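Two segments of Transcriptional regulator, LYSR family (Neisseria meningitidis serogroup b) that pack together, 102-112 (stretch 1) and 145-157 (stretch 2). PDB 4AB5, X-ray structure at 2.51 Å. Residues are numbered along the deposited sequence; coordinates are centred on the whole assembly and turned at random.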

# COMPACT_ATOMS: atom_id res chain seq x y z
N ASP B 102 -1.78 5.09 28.51
CA ASP B 102 -2.90 5.64 27.74
C ASP B 102 -3.35 4.71 26.59
O ASP B 102 -4.45 4.87 26.07
N PHE B 103 -2.49 3.74 26.23
CA PHE B 103 -2.72 2.74 25.20
C PHE B 103 -3.48 1.51 25.73
O PHE B 103 -4.04 0.77 24.92
N ILE B 104 -3.50 1.29 27.07
CA ILE B 104 -4.14 0.15 27.75
C ILE B 104 -5.54 -0.28 27.23
O ILE B 104 -5.71 -1.42 26.82
N GLY B 105 -6.49 0.63 27.25
CA GLY B 105 -7.85 0.32 26.80
C GLY B 105 -8.09 0.27 25.30
O GLY B 105 -8.85 -0.57 24.81
N GLU B 106 -7.43 1.19 24.57
CA GLU B 106 -7.54 1.47 23.14
C GLU B 106 -7.12 0.34 22.21
O GLU B 106 -6.17 -0.39 22.51
N THR B 107 -7.78 0.25 21.03
CA THR B 107 -7.46 -0.69 19.94
C THR B 107 -6.31 -0.04 19.17
O THR B 107 -6.40 1.14 18.81
N LEU B 108 -5.22 -0.78 18.94
CA LEU B 108 -4.06 -0.27 18.21
C LEU B 108 -4.08 -0.76 16.75
O LEU B 108 -4.14 -1.97 16.50
N ILE B 109 -4.05 0.18 15.80
CA ILE B 109 -4.02 -0.13 14.37
C ILE B 109 -2.58 -0.07 13.87
O ILE B 109 -1.90 0.94 14.04
N THR B 110 -2.07 -1.22 13.38
CA THR B 110 -0.69 -1.39 12.91
C THR B 110 -0.65 -2.12 11.57
O THR B 110 -1.67 -2.60 11.09
N TYR B 111 0.57 -2.29 11.01
CA TYR B 111 0.81 -3.10 9.82
C TYR B 111 0.80 -4.57 10.26
O TYR B 111 1.07 -4.83 11.44
N PRO B 112 0.42 -5.54 9.39
CA PRO B 112 0.32 -6.95 9.84
C PRO B 112 1.69 -7.60 9.90
O PRO B 112 2.10 -8.37 9.02
N GLN B 145 -8.14 6.08 7.78
CA GLN B 145 -9.62 6.07 7.73
C GLN B 145 -10.25 5.33 8.90
O GLN B 145 -11.30 5.74 9.36
N LEU B 146 -9.59 4.27 9.38
CA LEU B 146 -10.02 3.49 10.53
C LEU B 146 -9.84 4.31 11.82
O LEU B 146 -10.75 4.33 12.67
N VAL B 147 -8.71 5.04 11.94
CA VAL B 147 -8.43 5.93 13.07
C VAL B 147 -9.49 7.06 13.10
O VAL B 147 -10.12 7.28 14.14
N ALA B 148 -9.73 7.71 11.94
CA ALA B 148 -10.70 8.81 11.75
C ALA B 148 -12.15 8.41 12.09
O ALA B 148 -12.94 9.27 12.51
N SER B 149 -12.49 7.12 11.90
CA SER B 149 -13.82 6.55 12.17
C SER B 149 -13.92 6.05 13.62
O SER B 149 -14.91 5.40 13.97
N ARG B 150 -12.91 6.38 14.46
CA ARG B 150 -12.79 6.02 15.88
C ARG B 150 -12.71 4.50 16.11
O ARG B 150 -13.13 4.01 17.16
N ARG B 151 -12.15 3.77 15.13
CA ARG B 151 -11.99 2.31 15.18
C ARG B 151 -10.77 1.88 15.98
O ARG B 151 -10.58 0.68 16.25
N GLY B 152 -9.97 2.86 16.39
CA GLY B 152 -8.75 2.67 17.16
C GLY B 152 -7.81 3.85 17.04
O GLY B 152 -8.20 4.92 16.54
N ILE B 153 -6.57 3.67 17.53
CA ILE B 153 -5.48 4.65 17.46
C ILE B 153 -4.27 4.02 16.76
O ILE B 153 -4.23 2.80 16.59
N ALA B 154 -3.29 4.83 16.34
CA ALA B 154 -2.09 4.33 15.66
C ALA B 154 -0.87 5.19 15.94
O ALA B 154 -1.01 6.30 16.45
N ALA B 155 0.32 4.66 15.62
CA ALA B 155 1.61 5.34 15.72
C ALA B 155 2.21 5.33 14.32
O ALA B 155 2.41 4.26 13.73
N LEU B 156 2.42 6.52 13.75
CA LEU B 156 2.97 6.64 12.40
C LEU B 156 4.01 7.75 12.32
O LEU B 156 3.95 8.66 13.15
N PRO B 157 4.95 7.72 11.34
CA PRO B 157 5.92 8.83 11.23
C PRO B 157 5.18 10.15 11.01
O PRO B 157 4.14 10.15 10.36

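What holds the two stretches in register? A single beta bridge does so, pairing Leu 108 with Ile 153 at a CA-CA distance of 5.2 Å. Ile 153 N donates to Thr 107 O at 2.8 Å, and Ile 109 N donates to Ile 153 O at 2.7 Å; both bonds are nearly straight, at 168° and 174°. Ile 153 O also receives a CA-H...O contact from Leu 108 CA at 3.5 Å. These backbone groups carry the polar part of the contact, since no side-chain hydrogen bond crosses between the stretches. The packing around them is largely apolar, and 546 Å² of surface is buried, both sides summed.

How does Ile 109, with the largest covered area at 112 Å², reach so much of stretch 2? Its CA-to-CB bond points sideways, but chi1 m and chi2 t carry CD1 in toward the end of the helix and the turn that follows. There Ile 109 CD1 lies 3.8 Å from Leu 146 CB and 3.7 Å from Val 147 CG2. Leu 146 (m, t) points toward stretch 1, while Val 147 (t) points sideways. The same Ile 109 CD1 is 3.7 Å from Gly 152 CA, so one methyl group touches both the helix and the approach to the bridge. On the backbone side, Ile 109 O comes within 3.3 Å of Ala 154 CB.

Why is a glycine accommodated so closely at position 152? Gly 152 CA sits 3.3 Å from Thr 107 O, the carbonyl that accepts the bond from Ile 153. A CB at ideal geometry on Gly 152 would point toward stretch 1 and lie 2.7 Å from Thr 107 O and 3.0 Å from Ile 109 CD1, a clash with each. The bare CA therefore leaves space for both the carbonyl and the isoleucine methyl. Beside it, Thr 107 (m) places CG2 3.5 Å from Arg 151 O, whereas the end of the Arg 151 side chain leads away from the contact.

What does Ile 153, with 109 Å² covered, do with a CA-to-CB bond that points away? Its p, t rotamer brings Ile 153 CD1 back to stretch 1, 3.7 Å from Phe 103 CD2 and 3.8 Å from Glu 106 CB. Phe 103 (m) is buried and its ring meets this methyl obliquely. Glu 106 (m, p) points toward stretch 2 at CB, but the end of its side chain leads away. Leu 108 (t, p) also starts away and returns, with CD1 4.4 Å from Ile 153 CG1 and 4.1 Å from Ala 154 CA.

Does the packing continue beyond the bridge? It does, through Tyr 111 and Leu 156, which both begin sideways and draw nearer at their ends. With Tyr 111 at chi1 m and Leu 156 in the m, t rotamer, Tyr 111 CE2 lies 4.0 Å from Leu 156 CD2, an oblique apolar contact. Tyr 111 OH is 3.4 Å from the same Leu 156 CD2 and finds its hydrogen-bonding partner elsewhere in the structure.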

# COMPACT_ATOMS: atom_id res chain seq x y z
CB ASP B 102 -2.60 7.06 27.22
CG ASP B 102 -2.47 8.12 28.29
OD1 ASP B 102 -3.24 8.08 29.27
OD2 ASP B 102 -1.62 9.02 28.14
CB PHE B 103 -1.37 2.30 24.59
CG PHE B 103 -0.62 3.37 23.85
CD1 PHE B 103 0.25 4.23 24.52
CD2 PHE B 103 -0.77 3.53 22.47
CE1 PHE B 103 0.94 5.23 23.82
CE2 PHE B 103 -0.08 4.53 21.78
CZ PHE B 103 0.77 5.37 22.46
CB ILE B 104 -4.01 0.18 29.31
CG1 ILE B 104 -2.55 -0.06 29.74
CG2 ILE B 104 -4.96 -0.83 30.00
CD1 ILE B 104 -2.21 0.28 31.18
CB GLU B 106 -6.72 2.74 22.82
CG GLU B 106 -7.47 4.07 22.93
CD GLU B 106 -7.95 4.55 24.28
OE1 GLU B 106 -7.10 4.97 25.09
OE2 GLU B 106 -9.19 4.64 24.47
CB THR B 107 -8.72 -0.94 19.05
OG1 THR B 107 -9.66 -1.74 19.77
CG2 THR B 107 -8.40 -1.63 17.73
CB LEU B 108 -2.75 -0.66 18.93
CG LEU B 108 -1.42 -0.02 18.42
CD1 LEU B 108 -1.41 1.50 18.60
CD2 LEU B 108 -0.23 -0.63 19.11
CB ILE B 109 -5.03 0.70 13.52
CG1 ILE B 109 -6.42 0.72 14.21
CG2 ILE B 109 -5.13 0.13 12.09
CD1 ILE B 109 -7.26 1.86 13.87
CB THR B 110 0.13 -2.23 13.95
OG1 THR B 110 -0.21 -3.61 13.84
CG2 THR B 110 -0.03 -1.76 15.39
CB TYR B 111 2.13 -2.71 9.13
CG TYR B 111 2.13 -1.27 8.67
CD1 TYR B 111 1.34 -0.86 7.60
CD2 TYR B 111 2.87 -0.30 9.34
CE1 TYR B 111 1.32 0.47 7.18
CE2 TYR B 111 2.84 1.04 8.94
CZ TYR B 111 2.07 1.42 7.85
OH TYR B 111 2.04 2.73 7.45
CB PRO B 112 -0.62 -7.59 8.80
CG PRO B 112 -1.07 -6.46 7.91
CD PRO B 112 0.01 -5.43 7.98
CB GLN B 145 -10.16 5.58 6.39
CG GLN B 145 -9.87 6.50 5.21
CD GLN B 145 -10.30 7.94 5.39
OE1 GLN B 145 -11.37 8.24 5.92
NE2 GLN B 145 -9.48 8.86 4.92
CB LEU B 146 -9.22 2.17 10.62
CG LEU B 146 -9.62 1.05 9.66
CD1 LEU B 146 -8.65 -0.08 9.75
CD2 LEU B 146 -11.03 0.55 9.93
CB VAL B 147 -6.95 6.45 13.08
CG1 VAL B 147 -6.74 7.48 14.17
CG2 VAL B 147 -5.96 5.30 13.26
CB ALA B 148 -10.62 9.33 10.33
CB SER B 149 -14.11 5.43 11.18
OG SER B 149 -14.00 5.88 9.84
CB ARG B 150 -13.87 6.71 16.75
CG ARG B 150 -13.59 8.18 17.01
CD ARG B 150 -14.55 8.81 18.00
NE ARG B 150 -14.35 8.31 19.37
CZ ARG B 150 -14.99 8.77 20.44
NH1 ARG B 150 -15.87 9.75 20.33
NH2 ARG B 150 -14.75 8.24 21.63
CB ARG B 151 -12.01 1.70 13.76
CG ARG B 151 -13.39 1.71 13.12
CD ARG B 151 -14.29 0.72 13.82
NE ARG B 151 -15.69 0.82 13.40
CZ ARG B 151 -16.63 1.41 14.11
NH1 ARG B 151 -16.34 1.97 15.28
NH2 ARG B 151 -17.88 1.45 13.66
CB ILE B 153 -5.13 5.25 18.85
CG1 ILE B 153 -4.67 4.17 19.87
CG2 ILE B 153 -6.30 6.11 19.40
CD1 ILE B 153 -3.96 4.71 21.10
CB ALA B 154 -2.32 4.26 14.15
CB ALA B 155 2.53 4.64 16.70
CB LEU B 156 1.83 6.89 11.38
CG LEU B 156 0.91 5.72 11.04
CD1 LEU B 156 -0.30 6.20 10.27
CD2 LEU B 156 1.65 4.64 10.25
CB PRO B 157 6.74 8.46 9.98
CG PRO B 157 6.55 7.00 9.80
CD PRO B 157 5.17 6.71 10.29